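Long-range contact in proline dehydrogenase (Deinococcus radiodurans, PDB 4H6Q), which catalyses the FAD-dependent oxidation of proline to delta-1-pyrroline-5-carboxylate, the first step in breaking proline down to glutamate: residues A[165-177]-A[204-216]. Residues are numbered along the deposited sequence; the frame is centred on the assembly and turned at random.
Sequences TVLQSYLYRSLGD and PDKADVDQNYRRL. With FAD (flavin-adenine dinucleotide), chain C.
Ser169 presses against helix 206-222 where the loop after strand 163-168 of the beta8-alpha8 barrel turns back and runs on into helix 174-180. Its small side chain lets the turn come close: OG, held between the backbone N and the carbonyl carbon (chi1 76°), donates to Val209 O at 2.9 Å from above the carbonyl plane, while Tyr213 N reaches that oxygen from the opposite face. The same OG lies at the edge of the Tyr213 ring, in its plane. Val209 CG2 packs on CB of Tyr170; the ring of this tyrosine leads away, and its OH is hydrogen-bonded to Tyr195 N. Asn212 suits its place because its amide serves both ways. ND2 donates to Ser169 O (2.9 Å, 162°) and to a water that also joins Leu171 O and Leu175 N; OD1 takes both NE and NH2 of Arg215, side-on. With an alanine here, Ser169 O and the water would probably each lose a donor, and the Arg215 guanidinium the acceptor that fixes its rotation. Leu175 lies antiparallel alongside Asn212 and perpendicular to the Arg215 side chain, CD1 3.6 Å from its NE. Leu216 sets CD1 against Ser169 CA (3.6 Å) and CD2 against Leu175 CD2. On the strand, FAD-binding Gln168 reaches the flavin, NE2 donating almost straight to FAD O2 at 2.8 Å.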
loop_
_atom_site.group_PDB
_atom_site.type_symbol
_atom_site.label_atom_id
_atom_site.label_comp_id
_atom_site.label_asym_id
_atom_site.label_seq_id
_atom_site.Cartn_x
_atom_site.Cartn_y
_atom_site.Cartn_z
ATOM N N THR A 165 -2.864 -7.382 2.666
ATOM C CA THR A 165 -3.274 -6.938 1.328
ATOM C C THR A 165 -4.236 -5.749 1.442
ATOM O O THR A 165 -4.245 -5.085 2.505
ATOM C CB THR A 165 -3.788 -8.120 0.443
ATOM O OG1 THR A 165 -3.904 -7.678 -0.910
ATOM C CG2 THR A 165 -5.141 -8.678 0.896
ATOM N N VAL A 166 -4.950 -5.475 0.351
ATOM C CA VAL A 166 -5.727 -4.251 0.174
ATOM C C VAL A 166 -7.077 -4.621 -0.448
ATOM O O VAL A 166 -7.133 -5.515 -1.311
ATOM C CB VAL A 166 -5.010 -3.292 -0.816
ATOM C CG1 VAL A 166 -5.840 -2.040 -1.080
ATOM C CG2 VAL A 166 -3.561 -2.947 -0.323
ATOM N N LEU A 167 -8.160 -3.962 -0.013
ATOM C CA LEU A 167 -9.445 -4.061 -0.716
ATOM C C LEU A 167 -9.924 -2.681 -1.066
ATOM O O LEU A 167 -9.791 -1.707 -0.263
ATOM C CB LEU A 167 -10.520 -4.794 0.086
ATOM C CG LEU A 167 -10.211 -6.274 0.327
ATOM C CD1 LEU A 167 -11.174 -6.858 1.300
ATOM C CD2 LEU A 167 -10.228 -7.088 -0.966
ATOM N N GLN A 168 -10.510 -2.602 -2.265
ATOM C CA GLN A 168 -10.923 -1.293 -2.825
ATOM C C GLN A 168 -12.434 -1.108 -2.688
ATOM O O GLN A 168 -13.236 -1.948 -3.207
ATOM C CB GLN A 168 -10.534 -1.176 -4.313
ATOM C CG GLN A 168 -9.038 -1.314 -4.571
ATOM C CD GLN A 168 -8.727 -2.030 -5.847
ATOM O OE1 GLN A 168 -9.363 -3.043 -6.152
ATOM N NE2 GLN A 168 -7.700 -1.593 -6.550
ATOM N N SER A 169 -12.872 -0.032 -2.036
ATOM C CA SER A 169 -14.310 0.143 -1.758
ATOM C C SER A 169 -15.131 0.451 -2.996
ATOM O O SER A 169 -16.369 0.362 -2.959
ATOM C CB SER A 169 -14.566 1.232 -0.711
ATOM O OG SER A 169 -14.418 2.561 -1.263
ATOM N N TYR A 170 -14.504 0.844 -4.105
ATOM C CA TYR A 170 -15.305 1.102 -5.299
ATOM C C TYR A 170 -15.796 -0.156 -5.982
ATOM O O TYR A 170 -16.705 -0.074 -6.828
ATOM C CB TYR A 170 -14.638 2.096 -6.278
ATOM C CG TYR A 170 -13.358 1.698 -7.026
ATOM C CD1 TYR A 170 -12.734 2.646 -7.854
ATOM C CD2 TYR A 170 -12.718 0.458 -6.874
ATOM C CE1 TYR A 170 -11.546 2.360 -8.566
ATOM C CE2 TYR A 170 -11.518 0.167 -7.554
ATOM C CZ TYR A 170 -10.933 1.129 -8.385
ATOM O OH TYR A 170 -9.755 0.839 -9.043
ATOM N N LEU A 171 -15.265 -1.329 -5.632
ATOM C CA LEU A 171 -15.695 -2.577 -6.314
ATOM C C LEU A 171 -16.895 -3.224 -5.626
ATOM O O LEU A 171 -16.903 -3.391 -4.400
ATOM C CB LEU A 171 -14.565 -3.609 -6.368
ATOM C CG LEU A 171 -13.285 -3.252 -7.126
ATOM C CD1 LEU A 171 -12.387 -4.498 -7.268
ATOM C CD2 LEU A 171 -13.558 -2.662 -8.492
ATOM N N TYR A 172 -17.885 -3.646 -6.412
ATOM C CA TYR A 172 -19.015 -4.369 -5.864
ATOM C C TYR A 172 -18.619 -5.631 -5.126
ATOM O O TYR A 172 -19.319 -6.018 -4.187
ATOM C CB TYR A 172 -19.979 -4.781 -6.990
ATOM C CG TYR A 172 -20.453 -3.649 -7.863
ATOM C CD1 TYR A 172 -21.209 -2.597 -7.348
ATOM C CD2 TYR A 172 -20.225 -3.674 -9.231
ATOM C CE1 TYR A 172 -21.683 -1.575 -8.191
ATOM C CE2 TYR A 172 -20.683 -2.664 -10.059
ATOM C CZ TYR A 172 -21.423 -1.623 -9.536
ATOM O OH TYR A 172 -21.885 -0.612 -10.377
ATOM N N ARG A 173 -17.516 -6.269 -5.541
ATOM C CA ARG A 173 -17.134 -7.586 -4.985
ATOM C C ARG A 173 -16.431 -7.497 -3.622
ATOM O O ARG A 173 -16.228 -8.529 -2.953
ATOM C CB ARG A 173 -16.192 -8.310 -5.943
ATOM C CG ARG A 173 -14.899 -7.508 -6.291
ATOM C CD ARG A 173 -13.931 -8.365 -7.128
ATOM N NE ARG A 173 -13.535 -9.576 -6.393
ATOM C CZ ARG A 173 -13.014 -10.660 -6.958
ATOM N NH1 ARG A 173 -12.809 -10.712 -8.283
ATOM N NH2 ARG A 173 -12.710 -11.706 -6.207
ATOM N N SER A 174 -16.016 -6.293 -3.223
ATOM C CA SER A 174 -15.081 -6.173 -2.104
ATOM C C SER A 174 -15.627 -6.633 -0.730
ATOM O O SER A 174 -14.888 -7.256 0.042
ATOM C CB SER A 174 -14.526 -4.749 -2.003
ATOM O OG SER A 174 -13.678 -4.511 -3.121
ATOM N N LEU A 175 -16.890 -6.326 -0.410
ATOM C CA LEU A 175 -17.430 -6.768 0.872
ATOM C C LEU A 175 -17.421 -8.296 0.991
ATOM O O LEU A 175 -17.089 -8.846 2.054
ATOM C CB LEU A 175 -18.847 -6.226 1.113
ATOM C CG LEU A 175 -18.920 -4.802 1.679
ATOM C CD1 LEU A 175 -20.377 -4.462 1.883
ATOM C CD2 LEU A 175 -18.185 -4.610 3.005
ATOM N N GLY A 176 -17.821 -8.988 -0.080
ATOM C CA GLY A 176 -17.806 -10.439 -0.086
ATOM C C GLY A 176 -16.376 -10.976 0.019
ATOM O O GLY A 176 -16.115 -11.963 0.750
ATOM N N ASP A 177 -15.433 -10.322 -0.664
ATOM C CA ASP A 177 -14.030 -10.736 -0.567
ATOM C C ASP A 177 -13.541 -10.600 0.885
ATOM O O ASP A 177 -12.858 -11.489 1.399
ATOM C CB ASP A 177 -13.133 -9.853 -1.433
ATOM C CG ASP A 177 -13.307 -10.106 -2.921
ATOM O OD1 ASP A 177 -13.635 -11.248 -3.331
ATOM O OD2 ASP A 177 -13.063 -9.159 -3.683
ATOM N N PRO A 204 -20.496 3.707 -9.819
ATOM C CA PRO A 204 -20.203 4.991 -10.454
ATOM C C PRO A 204 -20.406 6.184 -9.542
ATOM O O PRO A 204 -19.786 7.238 -9.763
ATOM C CB PRO A 204 -21.244 5.082 -11.573
ATOM C CG PRO A 204 -21.681 3.735 -11.798
ATOM C CD PRO A 204 -21.491 2.923 -10.571
ATOM N N ASP A 205 -21.294 6.062 -8.565
ATOM C CA ASP A 205 -21.587 7.196 -7.683
ATOM C C ASP A 205 -20.599 7.225 -6.515
ATOM O O ASP A 205 -20.454 6.252 -5.766
ATOM C CB ASP A 205 -23.010 7.073 -7.144
ATOM C CG ASP A 205 -23.538 8.367 -6.535
ATOM O OD1 ASP A 205 -22.786 9.122 -5.904
ATOM O OD2 ASP A 205 -24.747 8.628 -6.678
ATOM N N LYS A 206 -19.938 8.362 -6.342
ATOM C CA LYS A 206 -18.954 8.532 -5.270
ATOM C C LYS A 206 -19.574 8.363 -3.897
ATOM O O LYS A 206 -18.897 7.884 -2.992
ATOM C CB LYS A 206 -18.254 9.890 -5.397
ATOM N N ALA A 207 -20.848 8.705 -3.731
ATOM C CA ALA A 207 -21.512 8.481 -2.447
ATOM C C ALA A 207 -21.546 6.985 -2.108
ATOM O O ALA A 207 -21.399 6.621 -0.923
ATOM C CB ALA A 207 -22.927 9.077 -2.445
ATOM N N ASP A 208 -21.717 6.131 -3.117
ATOM C CA ASP A 208 -21.668 4.685 -2.874
ATOM C C ASP A 208 -20.252 4.182 -2.558
ATOM O O ASP A 208 -20.073 3.323 -1.698
ATOM C CB ASP A 208 -22.285 3.853 -4.017
ATOM C CG ASP A 208 -23.785 4.069 -4.180
ATOM O OD1 ASP A 208 -24.488 4.255 -3.150
ATOM O OD2 ASP A 208 -24.276 4.072 -5.340
ATOM N N VAL A 209 -19.261 4.688 -3.281
ATOM C CA VAL A 209 -17.856 4.383 -2.968
ATOM C C VAL A 209 -17.555 4.729 -1.525
ATOM O O VAL A 209 -16.911 3.937 -0.801
ATOM C CB VAL A 209 -16.898 5.162 -3.893
ATOM C CG1 VAL A 209 -15.425 4.864 -3.518
ATOM C CG2 VAL A 209 -17.153 4.761 -5.335
ATOM N N ASP A 210 -18.000 5.907 -1.087
ATOM C CA ASP A 210 -17.705 6.377 0.277
ATOM C C ASP A 210 -18.461 5.576 1.361
ATOM O O ASP A 210 -17.902 5.322 2.443
ATOM C CB ASP A 210 -18.022 7.870 0.422
ATOM C CG ASP A 210 -17.072 8.748 -0.384
ATOM O OD1 ASP A 210 -16.029 8.230 -0.877
ATOM O OD2 ASP A 210 -17.392 9.969 -0.531
ATOM N N GLN A 211 -19.719 5.219 1.105
ATOM C CA GLN A 211 -20.457 4.388 2.036
ATOM C C GLN A 211 -19.861 2.992 2.137
ATOM O O GLN A 211 -19.737 2.428 3.239
ATOM C CB GLN A 211 -21.931 4.299 1.665
ATOM C CG GLN A 211 -22.752 3.848 2.863
ATOM C CD GLN A 211 -22.489 4.722 4.145
ATOM O OE1 GLN A 211 -22.301 5.967 4.085
ATOM N NE2 GLN A 211 -22.478 4.067 5.286
ATOM N N ASN A 212 -19.484 2.439 0.985
ATOM C CA ASN A 212 -18.933 1.084 0.957
ATOM C C ASN A 212 -17.588 1.066 1.678
ATOM O O ASN A 212 -17.228 0.055 2.293
ATOM C CB ASN A 212 -18.800 0.563 -0.482
ATOM C CG ASN A 212 -18.751 -0.936 -0.535
ATOM O OD1 ASN A 212 -19.592 -1.605 0.081
ATOM N ND2 ASN A 212 -17.806 -1.497 -1.288
ATOM N N TYR A 213 -16.850 2.183 1.609
ATOM C CA TYR A 213 -15.606 2.330 2.352
ATOM C C TYR A 213 -15.840 2.152 3.850
ATOM O O TYR A 213 -15.127 1.367 4.540
ATOM C CB TYR A 213 -14.956 3.687 2.033
ATOM C CG TYR A 213 -13.557 3.815 2.603
ATOM C CD1 TYR A 213 -12.441 3.573 1.814
ATOM C CD2 TYR A 213 -13.350 4.161 3.965
ATOM C CE1 TYR A 213 -11.139 3.676 2.332
ATOM C CE2 TYR A 213 -12.082 4.270 4.469
ATOM C CZ TYR A 213 -10.989 4.013 3.672
ATOM O OH TYR A 213 -9.727 4.080 4.228
ATOM N N ARG A 214 -16.832 2.860 4.378
ATOM C CA ARG A 214 -17.187 2.693 5.781
ATOM C C ARG A 214 -17.562 1.252 6.114
ATOM O O ARG A 214 -17.122 0.739 7.141
ATOM C CB ARG A 214 -18.314 3.649 6.169
ATOM C CG ARG A 214 -17.911 5.108 6.109
ATOM C CD ARG A 214 -19.148 5.984 6.326
ATOM N NE ARG A 214 -18.834 7.390 6.550
ATOM C CZ ARG A 214 -18.555 8.258 5.597
ATOM N NH1 ARG A 214 -18.564 7.864 4.317
ATOM N NH2 ARG A 214 -18.309 9.533 5.929
ATOM N N ARG A 215 -18.384 0.597 5.284
ATOM C CA ARG A 215 -18.775 -0.790 5.565
ATOM C C ARG A 215 -17.541 -1.684 5.646
ATOM O O ARG A 215 -17.454 -2.538 6.528
ATOM C CB ARG A 215 -19.775 -1.323 4.502
ATOM C CG ARG A 215 -21.112 -0.604 4.504
ATOM C CD ARG A 215 -22.135 -1.336 3.612
ATOM N NE ARG A 215 -21.836 -1.135 2.197
ATOM C CZ ARG A 215 -22.549 -0.358 1.379
ATOM N NH1 ARG A 215 -23.630 0.272 1.840
ATOM N NH2 ARG A 215 -22.202 -0.225 0.108
ATOM N N LEU A 216 -16.575 -1.503 4.741
ATOM C CA LEU A 216 -15.383 -2.351 4.763
ATOM C C LEU A 216 -14.600 -2.163 6.078
ATOM O O LEU A 216 -14.176 -3.143 6.709
ATOM C CB LEU A 216 -14.458 -2.024 3.575
ATOM C CG LEU A 216 -14.856 -2.702 2.267
ATOM C CD1 LEU A 216 -14.069 -2.042 1.151
ATOM C CD2 LEU A 216 -14.558 -4.222 2.321
HETATM P PA FAD C . -10.646 11.327 -2.284
HETATM O O1A FAD C . -12.161 11.295 -2.061
HETATM O O2A FAD C . -10.142 11.070 -3.644
HETATM O O5B FAD C . -9.970 12.592 -1.839
HETATM C C5B FAD C . -10.199 13.097 -0.532
HETATM C C4B FAD C . -9.446 14.380 -0.251
HETATM O O4B FAD C . -8.096 14.037 -0.030
HETATM C C3B FAD C . -9.400 15.330 -1.392
HETATM O O3B FAD C . -10.547 16.152 -1.525
HETATM C C2B FAD C . -8.158 16.076 -1.084
HETATM O O2B FAD C . -8.325 16.966 -0.002
HETATM C C1B FAD C . -7.256 14.964 -0.653
HETATM N N9A FAD C . -6.548 14.313 -1.756
HETATM C C8A FAD C . -6.638 12.972 -2.125
HETATM N N7A FAD C . -5.856 12.695 -3.169
HETATM C C5A FAD C . -5.191 13.874 -3.491
HETATM C C6A FAD C . -4.271 14.221 -4.464
HETATM N N6A FAD C . -3.774 13.262 -5.398
HETATM N N1A FAD C . -3.838 15.491 -4.505
HETATM C C2A FAD C . -4.270 16.425 -3.633
HETATM N N3A FAD C . -5.167 16.149 -2.673
HETATM C C4A FAD C . -5.610 14.899 -2.593
HETATM N N1 FAD C . -5.822 2.222 -4.241
HETATM C C2 FAD C . -5.678 1.050 -4.915
HETATM O O2 FAD C . -6.516 0.826 -5.900
HETATM N N3 FAD C . -4.729 0.119 -4.593
HETATM C C4 FAD C . -3.840 0.330 -3.546
HETATM O O4 FAD C . -2.898 -0.591 -3.255
HETATM C C4X FAD C . -3.946 1.580 -2.791
HETATM N N5 FAD C . -3.098 1.844 -1.746
HETATM C C5X FAD C . -3.285 3.022 -1.058
HETATM C C6 FAD C . -2.441 3.318 0.023
HETATM C C7 FAD C . -2.632 4.512 0.766
HETATM C C7M FAD C . -1.716 4.835 1.944
HETATM C C8 FAD C . -3.681 5.388 0.396
HETATM C C8M FAD C . -3.924 6.661 1.161
HETATM C C9 FAD C . -4.496 5.099 -0.709
HETATM C C9A FAD C . -4.317 3.926 -1.415
HETATM N N10 FAD C . -5.176 3.648 -2.497
HETATM C C10 FAD C . -4.987 2.481 -3.195
HETATM C "C1'" FAD C . -6.272 4.529 -2.867
HETATM C "C2'" FAD C . -6.043 5.466 -4.011
HETATM O "O2'" FAD C . -4.658 5.790 -3.984
HETATM C "C3'" FAD C . -7.179 6.464 -3.681
HETATM O "O3'" FAD C . -8.366 6.279 -4.394
HETATM C "C4'" FAD C . -6.839 7.901 -3.629
HETATM O "O4'" FAD C . -5.851 8.000 -2.665
HETATM C "C5'" FAD C . -8.086 8.680 -3.235
HETATM O "O5'" FAD C . -7.781 9.486 -2.139
HETATM P P FAD C . -8.706 9.564 -0.846
HETATM O O1P FAD C . -9.193 8.239 -0.184
HETATM O O2P FAD C . -7.992 10.651 0.001
HETATM O O3P FAD C . -10.045 10.356 -1.277
HETATM O O HOH W 1 -18.317 -4.246 -1.947
#